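Long-range contact in FACT complex subunit SPT16 (Ashbya gossypii, PDB 6A8M), which probably acts, as part of the FACT histone chaperone complex, to reorganize nucleosomes during transcription, replication and DNA repair: residues G292-R304 / V365-Q377. Residues are numbered along the deposited sequence; the frame is centred on the assembly and turned at random.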
loop_
_atom_site.group_PDB
_atom_site.type_symbol
_atom_site.label_atom_id
_atom_site.label_comp_id
_atom_site.label_asym_id
_atom_site.label_seq_id
_atom_site.Cartn_x
_atom_site.Cartn_y
_atom_site.Cartn_z
ATOM N N GLY A 292 9.065 -4.554 -3.417
ATOM C CA GLY A 292 8.264 -4.081 -2.305
ATOM C C GLY A 292 7.644 -5.249 -1.589
ATOM O O GLY A 292 7.105 -6.145 -2.233
ATOM N N ILE A 293 7.677 -5.217 -0.263
ATOM C CA ILE A 293 7.298 -6.335 0.590
ATOM C C ILE A 293 6.081 -5.910 1.400
ATOM O O ILE A 293 5.842 -4.720 1.608
ATOM C CB ILE A 293 8.483 -6.716 1.499
ATOM C CG1 ILE A 293 9.546 -7.458 0.676
ATOM C CG2 ILE A 293 8.068 -7.516 2.737
ATOM C CD1 ILE A 293 9.161 -8.890 0.357
ATOM N N ARG A 294 5.285 -6.893 1.826
ATOM C CA ARG A 294 4.255 -6.674 2.829
ATOM C C ARG A 294 4.591 -7.511 4.053
ATOM O O ARG A 294 4.978 -8.679 3.933
ATOM C CB ARG A 294 2.834 -7.055 2.334
ATOM C CG ARG A 294 2.341 -6.322 1.085
ATOM C CD ARG A 294 0.814 -6.532 0.892
ATOM N NE ARG A 294 0.440 -7.943 0.985
ATOM C CZ ARG A 294 0.134 -8.730 -0.047
ATOM N NH1 ARG A 294 0.132 -8.259 -1.289
ATOM N NH2 ARG A 294 -0.188 -10.002 0.170
ATOM N N TYR A 295 4.471 -6.912 5.231
ATOM C CA TYR A 295 4.510 -7.684 6.466
ATOM C C TYR A 295 3.256 -7.394 7.259
ATOM O O TYR A 295 2.990 -6.234 7.604
ATOM C CB TYR A 295 5.736 -7.374 7.315
ATOM C CG TYR A 295 5.750 -8.262 8.507
ATOM C CD1 TYR A 295 5.948 -9.633 8.366
ATOM C CD2 TYR A 295 5.543 -7.761 9.772
ATOM C CE1 TYR A 295 5.943 -10.466 9.477
ATOM C CE2 TYR A 295 5.550 -8.583 10.887
ATOM C CZ TYR A 295 5.738 -9.937 10.729
ATOM O OH TYR A 295 5.749 -10.768 11.835
ATOM N N LYS A 296 2.515 -8.448 7.588
ATOM C CA LYS A 296 1.185 -8.320 8.197
ATOM C C LYS A 296 0.371 -7.242 7.488
ATOM O O LYS A 296 -0.296 -6.414 8.121
ATOM C CB LYS A 296 1.289 -8.046 9.688
ATOM C CG LYS A 296 1.833 -9.253 10.437
ATOM C CD LYS A 296 1.821 -9.044 11.957
ATOM C CE LYS A 296 0.455 -9.336 12.562
ATOM N NZ LYS A 296 0.575 -9.645 14.034
ATOM N N ASN A 297 0.436 -7.273 6.159
ATOM C CA ASN A 297 -0.312 -6.480 5.180
ATOM C C ASN A 297 0.230 -5.057 5.026
ATOM O O ASN A 297 -0.304 -4.317 4.182
ATOM C CB ASN A 297 -1.819 -6.420 5.480
ATOM C CG ASN A 297 -2.438 -7.814 5.644
ATOM O OD1 ASN A 297 -3.059 -8.126 6.663
ATOM N ND2 ASN A 297 -2.237 -8.655 4.652
ATOM N N TYR A 298 1.280 -4.660 5.754
ATOM C CA TYR A 298 1.831 -3.306 5.633
ATOM C C TYR A 298 2.908 -3.275 4.548
ATOM O O TYR A 298 3.915 -3.971 4.657
ATOM C CB TYR A 298 2.352 -2.823 7.001
ATOM C CG TYR A 298 1.157 -2.493 7.838
ATOM C CD1 TYR A 298 0.538 -3.479 8.625
ATOM C CD2 TYR A 298 0.586 -1.236 7.790
ATOM C CE1 TYR A 298 -0.629 -3.181 9.326
ATOM C CE2 TYR A 298 -0.556 -0.929 8.533
ATOM C CZ TYR A 298 -1.157 -1.911 9.268
ATOM O OH TYR A 298 -2.318 -1.600 9.931
ATOM N N CYS A 299 2.684 -2.450 3.513
ATOM C CA CYS A 299 3.556 -2.353 2.345
ATOM C C CYS A 299 4.756 -1.443 2.570
ATOM O O CYS A 299 4.668 -0.409 3.242
ATOM C CB CYS A 299 2.791 -1.807 1.148
ATOM S SG CYS A 299 1.394 -2.828 0.652
ATOM N N SER A 300 5.865 -1.811 1.927
ATOM C CA SER A 300 7.057 -0.981 1.787
ATOM C C SER A 300 7.523 -1.070 0.335
ATOM O O SER A 300 7.039 -1.892 -0.458
ATOM C CB SER A 300 8.182 -1.403 2.747
ATOM O OG SER A 300 8.560 -2.752 2.506
ATOM N N ASN A 301 8.463 -0.198 -0.018
ATOM C CA ASN A 301 8.921 -0.090 -1.398
ATOM C C ASN A 301 10.365 0.376 -1.381
ATOM O O ASN A 301 10.738 1.196 -0.538
ATOM C CB ASN A 301 8.073 0.906 -2.214
ATOM C CG ASN A 301 8.389 0.839 -3.680
ATOM O OD1 ASN A 301 8.369 -0.248 -4.247
ATOM N ND2 ASN A 301 8.737 1.986 -4.295
ATOM N N ILE A 302 11.170 -0.151 -2.306
ATOM C CA ILE A 302 12.540 0.320 -2.510
ATOM C C ILE A 302 12.842 0.213 -3.996
ATOM O O ILE A 302 12.482 -0.777 -4.634
ATOM C CB ILE A 302 13.574 -0.473 -1.680
ATOM C CG1 ILE A 302 14.971 0.175 -1.805
ATOM C CG2 ILE A 302 13.583 -1.988 -2.037
ATOM C CD1 ILE A 302 16.029 -0.425 -0.839
ATOM N N SER A 303 13.472 1.246 -4.551
ATOM C CA SER A 303 13.921 1.217 -5.941
ATOM C C SER A 303 15.357 1.696 -5.978
ATOM O O SER A 303 15.712 2.669 -5.308
ATOM C CB SER A 303 13.076 2.092 -6.881
ATOM O OG SER A 303 11.763 1.582 -7.027
ATOM N N ARG A 304 16.169 1.029 -6.778
ATOM C CA ARG A 304 17.568 1.413 -6.923
ATOM C C ARG A 304 17.897 1.450 -8.403
ATOM O O ARG A 304 17.255 0.776 -9.226
ATOM C CB ARG A 304 18.514 0.427 -6.205
ATOM C CG ARG A 304 18.318 0.414 -4.694
ATOM C CD ARG A 304 18.791 1.734 -4.118
ATOM N NE ARG A 304 18.787 1.819 -2.654
ATOM C CZ ARG A 304 17.822 2.431 -1.969
ATOM N NH1 ARG A 304 16.766 2.948 -2.621
ATOM N NH2 ARG A 304 17.905 2.537 -0.642
ATOM N N VAL A 365 6.116 12.193 -7.144
ATOM C CA VAL A 365 7.257 11.632 -6.420
ATOM C C VAL A 365 6.801 10.603 -5.392
ATOM O O VAL A 365 7.464 10.383 -4.378
ATOM C CB VAL A 365 8.139 12.732 -5.783
ATOM C CG1 VAL A 365 8.819 13.550 -6.902
ATOM C CG2 VAL A 365 7.364 13.646 -4.819
ATOM N N GLY A 366 5.721 9.900 -5.693
ATOM C CA GLY A 366 5.350 8.772 -4.870
ATOM C C GLY A 366 3.975 8.932 -4.271
ATOM O O GLY A 366 3.128 9.663 -4.807
ATOM N N SER A 367 3.722 8.251 -3.163
ATOM C CA SER A 367 2.401 8.343 -2.558
ATOM C C SER A 367 2.474 7.964 -1.091
ATOM O O SER A 367 3.460 7.399 -0.617
ATOM C CB SER A 367 1.407 7.424 -3.263
ATOM O OG SER A 367 1.612 6.082 -2.867
ATOM N N LEU A 368 1.397 8.290 -0.373
ATOM C CA LEU A 368 1.127 7.612 0.887
ATOM C C LEU A 368 1.076 6.104 0.653
ATOM O O LEU A 368 0.593 5.639 -0.384
ATOM C CB LEU A 368 -0.195 8.128 1.464
ATOM C CG LEU A 368 -0.493 8.082 2.956
ATOM C CD1 LEU A 368 0.485 8.901 3.780
ATOM C CD2 LEU A 368 -1.932 8.611 3.148
ATOM N N MET A 369 1.563 5.341 1.635
ATOM C CA MET A 369 1.636 3.887 1.546
ATOM C C MET A 369 1.289 3.301 2.911
ATOM O O MET A 369 1.501 3.941 3.942
ATOM C CB MET A 369 3.046 3.443 1.088
ATOM C CG MET A 369 3.266 1.936 0.916
ATOM S SD MET A 369 4.855 1.635 0.127
ATOM C CE MET A 369 5.926 2.466 1.301
ATOM N N GLY A 370 0.741 2.087 2.909
ATOM C CA GLY A 370 0.414 1.416 4.164
ATOM C C GLY A 370 -0.197 0.062 3.875
ATOM O O GLY A 370 0.427 -0.767 3.201
ATOM N N LEU A 371 -1.431 -0.164 4.351
ATOM C CA LEU A 371 -2.174 -1.351 3.934
ATOM C C LEU A 371 -2.445 -1.332 2.439
ATOM O O LEU A 371 -2.516 -2.394 1.806
ATOM C CB LEU A 371 -3.489 -1.441 4.714
ATOM C CG LEU A 371 -3.346 -1.680 6.222
ATOM C CD1 LEU A 371 -4.666 -1.478 6.967
ATOM C CD2 LEU A 371 -2.840 -3.112 6.466
ATOM N N GLU A 372 -2.608 -0.145 1.860
ATOM C CA GLU A 372 -2.699 0.031 0.414
ATOM C C GLU A 372 -1.311 0.384 -0.102
ATOM O O GLU A 372 -0.661 1.289 0.439
ATOM C CB GLU A 372 -3.694 1.139 0.072
ATOM C CG GLU A 372 -4.093 1.244 -1.383
ATOM C CD GLU A 372 -5.305 2.151 -1.559
ATOM O OE1 GLU A 372 -5.976 2.058 -2.594
ATOM O OE2 GLU A 372 -5.587 2.951 -0.648
ATOM N N PHE A 373 -0.851 -0.329 -1.131
ATOM C CA PHE A 373 0.492 -0.065 -1.647
ATOM C C PHE A 373 0.613 1.354 -2.187
ATOM O O PHE A 373 1.598 2.059 -1.901
ATOM C CB PHE A 373 0.888 -1.057 -2.743
ATOM C CG PHE A 373 2.249 -0.795 -3.261
ATOM C CD1 PHE A 373 3.350 -1.102 -2.477
ATOM C CD2 PHE A 373 2.451 -0.170 -4.495
ATOM C CE1 PHE A 373 4.630 -0.827 -2.910
ATOM C CE2 PHE A 373 3.738 0.109 -4.922
ATOM C CZ PHE A 373 4.823 -0.220 -4.126
ATOM N N ARG A 374 -0.383 1.800 -2.947
ATOM C CA ARG A 374 -0.411 3.154 -3.498
ATOM C C ARG A 374 -1.775 3.769 -3.224
ATOM O O ARG A 374 -2.795 3.316 -3.761
ATOM C CB ARG A 374 -0.105 3.151 -4.998
ATOM C CG ARG A 374 -0.032 4.577 -5.598
ATOM C CD ARG A 374 0.160 4.517 -7.096
ATOM N NE ARG A 374 0.423 5.847 -7.665
ATOM C CZ ARG A 374 1.624 6.432 -7.672
ATOM N NH1 ARG A 374 2.675 5.827 -7.133
ATOM N NH2 ARG A 374 1.765 7.647 -8.218
ATOM N N ASP A 375 -1.794 4.777 -2.359
ATOM C CA ASP A 375 -3.020 5.516 -2.066
ATOM C C ASP A 375 -3.181 6.600 -3.120
ATOM O O ASP A 375 -2.546 7.661 -3.056
ATOM C CB ASP A 375 -2.956 6.091 -0.662
ATOM C CG ASP A 375 -4.265 6.727 -0.227
ATOM O OD1 ASP A 375 -5.113 7.073 -1.086
ATOM O OD2 ASP A 375 -4.416 6.919 0.994
ATOM N N SER A 376 -4.069 6.346 -4.090
ATOM C CA SER A 376 -4.292 7.272 -5.190
ATOM C C SER A 376 -4.930 8.574 -4.752
ATOM O O SER A 376 -4.951 9.522 -5.539
ATOM C CB SER A 376 -5.170 6.609 -6.241
ATOM O OG SER A 376 -4.494 5.468 -6.740
ATOM N N GLN A 377 -5.473 8.624 -3.539
ATOM C CA GLN A 377 -5.990 9.845 -2.947
ATOM C C GLN A 377 -4.895 10.720 -2.362
ATOM O O GLN A 377 -5.192 11.817 -1.894
ATOM C CB GLN A 377 -6.980 9.508 -1.828
ATOM C CG GLN A 377 -8.107 8.581 -2.230
ATOM C CD GLN A 377 -9.016 9.221 -3.243
ATOM O OE1 GLN A 377 -9.371 10.397 -3.117
ATOM N NE2 GLN A 377 -9.393 8.461 -4.265
HETATM O O HOH W 1 -2.225 -5.069 2.334
#
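Leu371 and Tyr298 illustrate how a branched side chain packs on an aromatic face where a beta hairpin meets a loop. From Leu371 CB the chain runs to CG, which lies anti to the carbonyl carbon (chi1 -66°) and rests 3.7 Å from Tyr298 CE2. One branch, CD1, lies 3.8 Å from Tyr298 OH; the other, CD2, sits over the ring as a CH-pi contact, 3.6 Å from its centroid, and also touches Asn297 CB. Tyr298 OH is hydrogen-bonded to Glu181, and Trp55 of helix 48-57 touches Leu371 from the amino-terminal lobe. Replacing Tyr298 by alanine removes the ring, which would probably open a gap beside Leu371 CD2 and leave Glu181 without its hydroxyl partner.

Beside this pair, Cys299 N donates a nearly straight hydrogen bond to Gly370 O (2.8 Å, 167°), approaching from above the carbonyl plane. A water within hydrogen-bonding distance of Asn297 O and Leu371 O bridges the backbones. Cys299 SG makes an edge-on sulfur-aromatic contact, 5.4 Å from the Phe373 centroid; Asn301 OD1, hydrogen-bonded to the Tyr258 hydroxyl, meets the same edge at Phe373 CZ (3.5 Å). Met369 bends at chi3 (57°), bringing CE to 3.7 Å from Ser300 CA.

Within this peptidase M24-like domain, apolar packing, supplemented by the sulfur-aromatic edge, thus joins the tip of hairpin 285-308 to the loop after strand 364-368. Cys299 N is satisfied, but Cys299 O, buried against Met369, has no partner in the model, so the join probably rests largely on shape fit.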